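Local atomic coordinates of cellulase (Bacillus sp. BG-CS10, PDB entry 5E09), a protein that probably hydrolyses the beta-1,4-glucosidic bonds of cellulose as a halophilic enzyme, with a family 5 catalytic barrel joined to carbohydrate-binding modules. Residues Tyr226-Ser232 with Gly273-Phe277; Phe293-Ile297 with Phe328-Leu332. All blocks are in the same frame, centred on the assembly; numbering follows the deposited sequence.

Interaction 1: residues Tyr226-Ser232 with Gly273-Phe277; sequences YGFWPFS and GLLGF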
# COMPACT_ATOMS: atom_id res chain seq x y z
N TYR A 226 3.47 4.97 -2.76
CA TYR A 226 3.00 4.37 -1.52
C TYR A 226 2.46 5.40 -0.55
O TYR A 226 2.30 5.14 0.63
CB TYR A 226 4.12 3.57 -0.86
CG TYR A 226 4.32 2.22 -1.50
CD1 TYR A 226 3.57 1.13 -1.10
CD2 TYR A 226 5.25 2.05 -2.53
CE1 TYR A 226 3.73 -0.11 -1.70
CE2 TYR A 226 5.42 0.82 -3.13
CZ TYR A 226 4.66 -0.26 -2.71
OH TYR A 226 4.82 -1.50 -3.30
N GLY A 227 2.17 6.59 -1.08
CA GLY A 227 1.51 7.63 -0.32
C GLY A 227 2.46 8.55 0.40
O GLY A 227 3.58 8.16 0.76
N PHE A 228 2.01 9.79 0.59
CA PHE A 228 2.70 10.76 1.41
C PHE A 228 3.16 10.11 2.71
O PHE A 228 2.35 9.66 3.52
CB PHE A 228 1.78 11.95 1.68
CG PHE A 228 2.43 13.06 2.45
CD1 PHE A 228 3.59 13.66 1.99
CD2 PHE A 228 1.86 13.51 3.63
CE1 PHE A 228 4.18 14.69 2.70
CE2 PHE A 228 2.45 14.54 4.35
CZ PHE A 228 3.62 15.13 3.88
N TRP A 229 4.48 10.05 2.89
CA TRP A 229 5.11 9.21 3.91
C TRP A 229 4.52 9.25 5.33
O TRP A 229 4.22 8.20 5.89
CB TRP A 229 6.61 9.54 3.98
CG TRP A 229 7.31 8.73 5.02
CD1 TRP A 229 7.63 7.41 4.96
CD2 TRP A 229 7.75 9.19 6.30
NE1 TRP A 229 8.24 7.01 6.12
CE2 TRP A 229 8.33 8.09 6.96
CE3 TRP A 229 7.71 10.43 6.96
CZ2 TRP A 229 8.88 8.19 8.24
CZ3 TRP A 229 8.25 10.52 8.23
CH2 TRP A 229 8.82 9.41 8.86
N PRO A 230 4.34 10.44 5.93
CA PRO A 230 3.90 10.42 7.33
C PRO A 230 2.51 9.79 7.52
O PRO A 230 2.26 9.14 8.54
CB PRO A 230 3.86 11.91 7.71
CG PRO A 230 4.65 12.61 6.67
CD PRO A 230 4.50 11.82 5.42
N PHE A 231 1.62 10.00 6.57
CA PHE A 231 0.31 9.37 6.62
C PHE A 231 0.41 7.87 6.36
O PHE A 231 -0.26 7.07 7.02
CB PHE A 231 -0.65 10.00 5.61
CG PHE A 231 -1.92 9.22 5.41
CD1 PHE A 231 -2.91 9.21 6.38
CD2 PHE A 231 -2.12 8.48 4.25
CE1 PHE A 231 -4.08 8.49 6.20
CE2 PHE A 231 -3.28 7.76 4.06
CZ PHE A 231 -4.26 7.76 5.04
N SER A 232 1.26 7.49 5.41
CA SER A 232 1.32 6.10 4.98
C SER A 232 1.84 5.17 6.08
O SER A 232 1.52 3.99 6.08
CB SER A 232 2.18 5.96 3.73
OG SER A 232 3.53 6.26 4.00
N GLY A 273 0.10 1.15 -2.82
CA GLY A 273 -0.42 0.66 -1.56
C GLY A 273 -0.12 1.74 -0.53
O GLY A 273 0.08 2.90 -0.88
N LEU A 274 -0.09 1.36 0.74
CA LEU A 274 0.39 2.27 1.77
C LEU A 274 1.56 1.59 2.48
O LEU A 274 1.49 0.41 2.80
CB LEU A 274 -0.73 2.63 2.75
CG LEU A 274 -1.81 3.57 2.22
CD1 LEU A 274 -2.99 3.61 3.16
CD2 LEU A 274 -1.24 4.97 2.02
N LEU A 275 2.63 2.34 2.69
CA LEU A 275 3.86 1.81 3.26
C LEU A 275 3.61 1.07 4.58
O LEU A 275 4.14 -0.03 4.80
CB LEU A 275 4.87 2.93 3.49
CG LEU A 275 6.34 2.57 3.31
CD1 LEU A 275 6.59 2.16 1.87
CD2 LEU A 275 7.23 3.73 3.71
N GLY A 276 2.78 1.67 5.43
CA GLY A 276 2.45 1.09 6.72
C GLY A 276 1.92 -0.33 6.66
O GLY A 276 2.03 -1.07 7.65
N PHE A 277 1.37 -0.73 5.52
CA PHE A 277 0.87 -2.09 5.34
C PHE A 277 1.96 -3.14 5.55
O PHE A 277 1.66 -4.30 5.84
CB PHE A 277 0.25 -2.27 3.95
CG PHE A 277 -1.09 -1.61 3.79
CD1 PHE A 277 -1.72 -0.98 4.85
CD2 PHE A 277 -1.74 -1.62 2.56
CE1 PHE A 277 -2.95 -0.37 4.70
CE2 PHE A 277 -2.97 -1.01 2.40
CZ PHE A 277 -3.58 -0.39 3.47
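Leu275 is the bump of this contact: its forked end reaches Tyr226 with one methyl and Trp229 with the other. Leu275 CD1 lies 3.9 Å from Tyr226 CB and also touches Tyr226 CG, the two side chains crossing at about a right angle; Leu275 CD2 meets the indole at its edge, 3.9 Å from Trp229 CD1. Below the fork, Leu275 CB rests 3.6 Å from Ser232 OG. With chi1 at 67°, that hydroxyl sits between the backbone N and the carbonyl carbon of its own residue and turns back into the short helix, where it donates to Trp229 O. Leu274 fills a second hollow, its CD2 packed among Tyr226 O, Ser232 CB and, at 4.0 Å, Phe231 CE2.

The hollows are shaped partly by glycines. A side chain on Gly276 would collide with Ser232 O, and its absence lets Gly276 N donate to that oxygen at 2.7 Å from above the carbonyl plane. Gly227, with backbone angles that themselves call for glycine, passes near Leu274 CD2. Beside Tyr226, CD1 of the ring lies 3.8 Å from Gly273 C, and Tyr226 CA makes a CH...O contact with Gly273 O. A weak bond from Leu275 N to Tyr226 O adds to the seam. The Tyr226 hydroxyl is hydrogen-bonded to Glu271, in strand 267-272. Joining the segments that follow strands 219-225 and 267-272, this is a contact between neighbouring loops at the C-terminal mouth of a TIM barrel, the end where family 5 glycoside hydrolases carry their active-site cleft.

Interaction 2: residues Phe293-Ile297 with Phe328-Leu332; sequences FEFLI and FHNML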
# COMPACT_ATOMS: atom_id res chain seq x y z
N PHE A 293 -7.47 5.51 -0.93
CA PHE A 293 -7.48 4.75 -2.18
C PHE A 293 -8.51 5.27 -3.19
O PHE A 293 -8.25 5.28 -4.40
CB PHE A 293 -7.70 3.26 -1.89
CG PHE A 293 -6.46 2.57 -1.40
CD1 PHE A 293 -5.51 2.10 -2.30
CD2 PHE A 293 -6.23 2.41 -0.04
CE1 PHE A 293 -4.35 1.47 -1.85
CE2 PHE A 293 -5.07 1.78 0.42
CZ PHE A 293 -4.13 1.31 -0.50
N GLU A 294 -9.66 5.75 -2.70
CA GLU A 294 -10.67 6.33 -3.58
C GLU A 294 -10.12 7.56 -4.31
O GLU A 294 -10.22 7.69 -5.54
CB GLU A 294 -11.93 6.70 -2.77
CG GLU A 294 -13.16 7.04 -3.61
CD GLU A 294 -13.21 8.49 -4.05
OE1 GLU A 294 -12.65 9.35 -3.34
OE2 GLU A 294 -13.81 8.76 -5.12
N PHE A 295 -9.53 8.47 -3.53
CA PHE A 295 -8.92 9.67 -4.09
C PHE A 295 -7.82 9.33 -5.12
O PHE A 295 -7.85 9.79 -6.28
CB PHE A 295 -8.34 10.51 -2.95
CG PHE A 295 -7.92 11.88 -3.35
CD1 PHE A 295 -8.84 12.92 -3.38
CD2 PHE A 295 -6.60 12.15 -3.67
CE1 PHE A 295 -8.44 14.20 -3.74
CE2 PHE A 295 -6.20 13.42 -4.03
CZ PHE A 295 -7.12 14.45 -4.07
N LEU A 296 -6.88 8.49 -4.69
CA LEU A 296 -5.77 8.07 -5.54
C LEU A 296 -6.23 7.50 -6.88
O LEU A 296 -5.77 7.94 -7.94
CB LEU A 296 -4.91 7.03 -4.82
CG LEU A 296 -3.77 6.43 -5.64
CD1 LEU A 296 -2.81 7.51 -6.11
CD2 LEU A 296 -3.02 5.35 -4.86
N ILE A 297 -7.14 6.53 -6.84
CA ILE A 297 -7.54 5.88 -8.08
C ILE A 297 -8.35 6.84 -8.96
O ILE A 297 -8.23 6.79 -10.19
CB ILE A 297 -8.31 4.58 -7.81
CG1 ILE A 297 -7.36 3.56 -7.17
CG2 ILE A 297 -8.88 4.01 -9.11
CD1 ILE A 297 -8.03 2.30 -6.70
N PHE A 328 -12.64 -2.90 1.66
CA PHE A 328 -11.47 -2.37 0.95
C PHE A 328 -11.52 -2.67 -0.55
O PHE A 328 -11.48 -1.75 -1.39
CB PHE A 328 -10.20 -2.96 1.60
CG PHE A 328 -8.91 -2.59 0.91
CD1 PHE A 328 -8.66 -1.29 0.53
CD2 PHE A 328 -7.94 -3.55 0.70
CE1 PHE A 328 -7.47 -0.95 -0.09
CE2 PHE A 328 -6.74 -3.22 0.08
CZ PHE A 328 -6.51 -1.91 -0.31
N HIS A 329 -11.63 -3.95 -0.89
CA HIS A 329 -11.66 -4.31 -2.30
C HIS A 329 -12.88 -3.78 -3.03
O HIS A 329 -12.81 -3.46 -4.21
CB HIS A 329 -11.60 -5.82 -2.50
CG HIS A 329 -11.59 -6.21 -3.94
ND1 HIS A 329 -12.70 -6.70 -4.59
CD2 HIS A 329 -10.61 -6.12 -4.88
CE1 HIS A 329 -12.40 -6.93 -5.86
NE2 HIS A 329 -11.14 -6.58 -6.06
N ASN A 330 -14.01 -3.69 -2.33
CA ASN A 330 -15.19 -3.08 -2.93
C ASN A 330 -14.91 -1.63 -3.28
O ASN A 330 -15.34 -1.14 -4.32
CB ASN A 330 -16.40 -3.18 -2.00
CG ASN A 330 -17.02 -4.57 -1.98
OD1 ASN A 330 -16.54 -5.49 -2.65
ND2 ASN A 330 -18.07 -4.73 -1.19
N MSE A 331 -14.17 -0.94 -2.41
CA MSE A 331 -13.82 0.45 -2.69
C MSE A 331 -12.89 0.55 -3.91
O MSE A 331 -13.06 1.45 -4.74
CB MSE A 331 -13.17 1.11 -1.47
CG MSE A 331 -12.80 2.57 -1.69
SE MSE A 331 -14.31 3.66 -2.31
CE MSE A 331 -14.77 4.52 -0.62
N LEU A 332 -11.93 -0.36 -4.01
CA LEU A 332 -11.06 -0.39 -5.20
C LEU A 332 -11.87 -0.62 -6.48
O LEU A 332 -11.75 0.12 -7.46
CB LEU A 332 -9.99 -1.48 -5.07
CG LEU A 332 -9.03 -1.46 -3.88
CD1 LEU A 332 -8.06 -2.63 -3.99
CD2 LEU A 332 -8.28 -0.13 -3.76
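Phe293 leans toward helix 326-337 and is met there by Leu332 and Phe328, one after the other along its length. Its CB touches Leu332 CD2 at 3.9 Å. CG touches both that methyl and Phe328 CE1, which lie next to each other on the side of helix 326-337. Further out the two sides of the ring divide: CD1 stays with Leu332 CD2, whereas CD2 approaches Phe328 CE1 to 3.6 Å. CE2 meets both CE1 and CZ of Phe328, and CZ at the tip is 4.0 Å from Phe328 CZ. The result is a T-shaped stack, the edge of Phe328 directed at a face of Phe293, with centroids 5.0 Å apart and planes at 67°. Phe328 reaches across because its CG is anti to the backbone N (chi1 176°). Cut back to an alanine, Phe293 would no longer offer a face to the Phe328 edge, and a gap would probably open beside Leu332 CD2.

Leu332 CD2 is shared, since Ile297 CD1 also packs on it at 3.8 Å, one helical turn beyond Phe293. On the other flank the selenium of Met331, a selenomethionine, lies 3.8 Å from Glu294 CG; the bent Glu294 chain then carries its buried carboxylate away to a salt bridge with Arg339 and a hydrogen bond from Ser340 N. The short helical segments run nearly parallel, at 22°, with axes 10.3 Å apart. Helix 286-302 thus lies between helix 326-337 and helix 243-261, which receives Phe295 and Leu296, while Phe293 and Leu296 also pack on Phe272 of barrel strand 267-272.

Interactions 1 and 2 follow one another along the chain, with centres about 14 Å apart, and they meet through Phe293. Its ring, part of interaction 2, also packs against Gly273, Leu274 and Phe277 of segment 273-277, so the loop after strand 267-272 rests on the helix that follows it. Interaction 1 is only partly buried and lies among loops at the barrel mouth; glycines and one short backbone hydrogen bond, with a weak second one, shape it, together with leucine methyls. Interaction 2 is wholly buried between two helices on the barrel's outer layer, without a hydrogen bond across it, and relies on aromatic and aliphatic side chains.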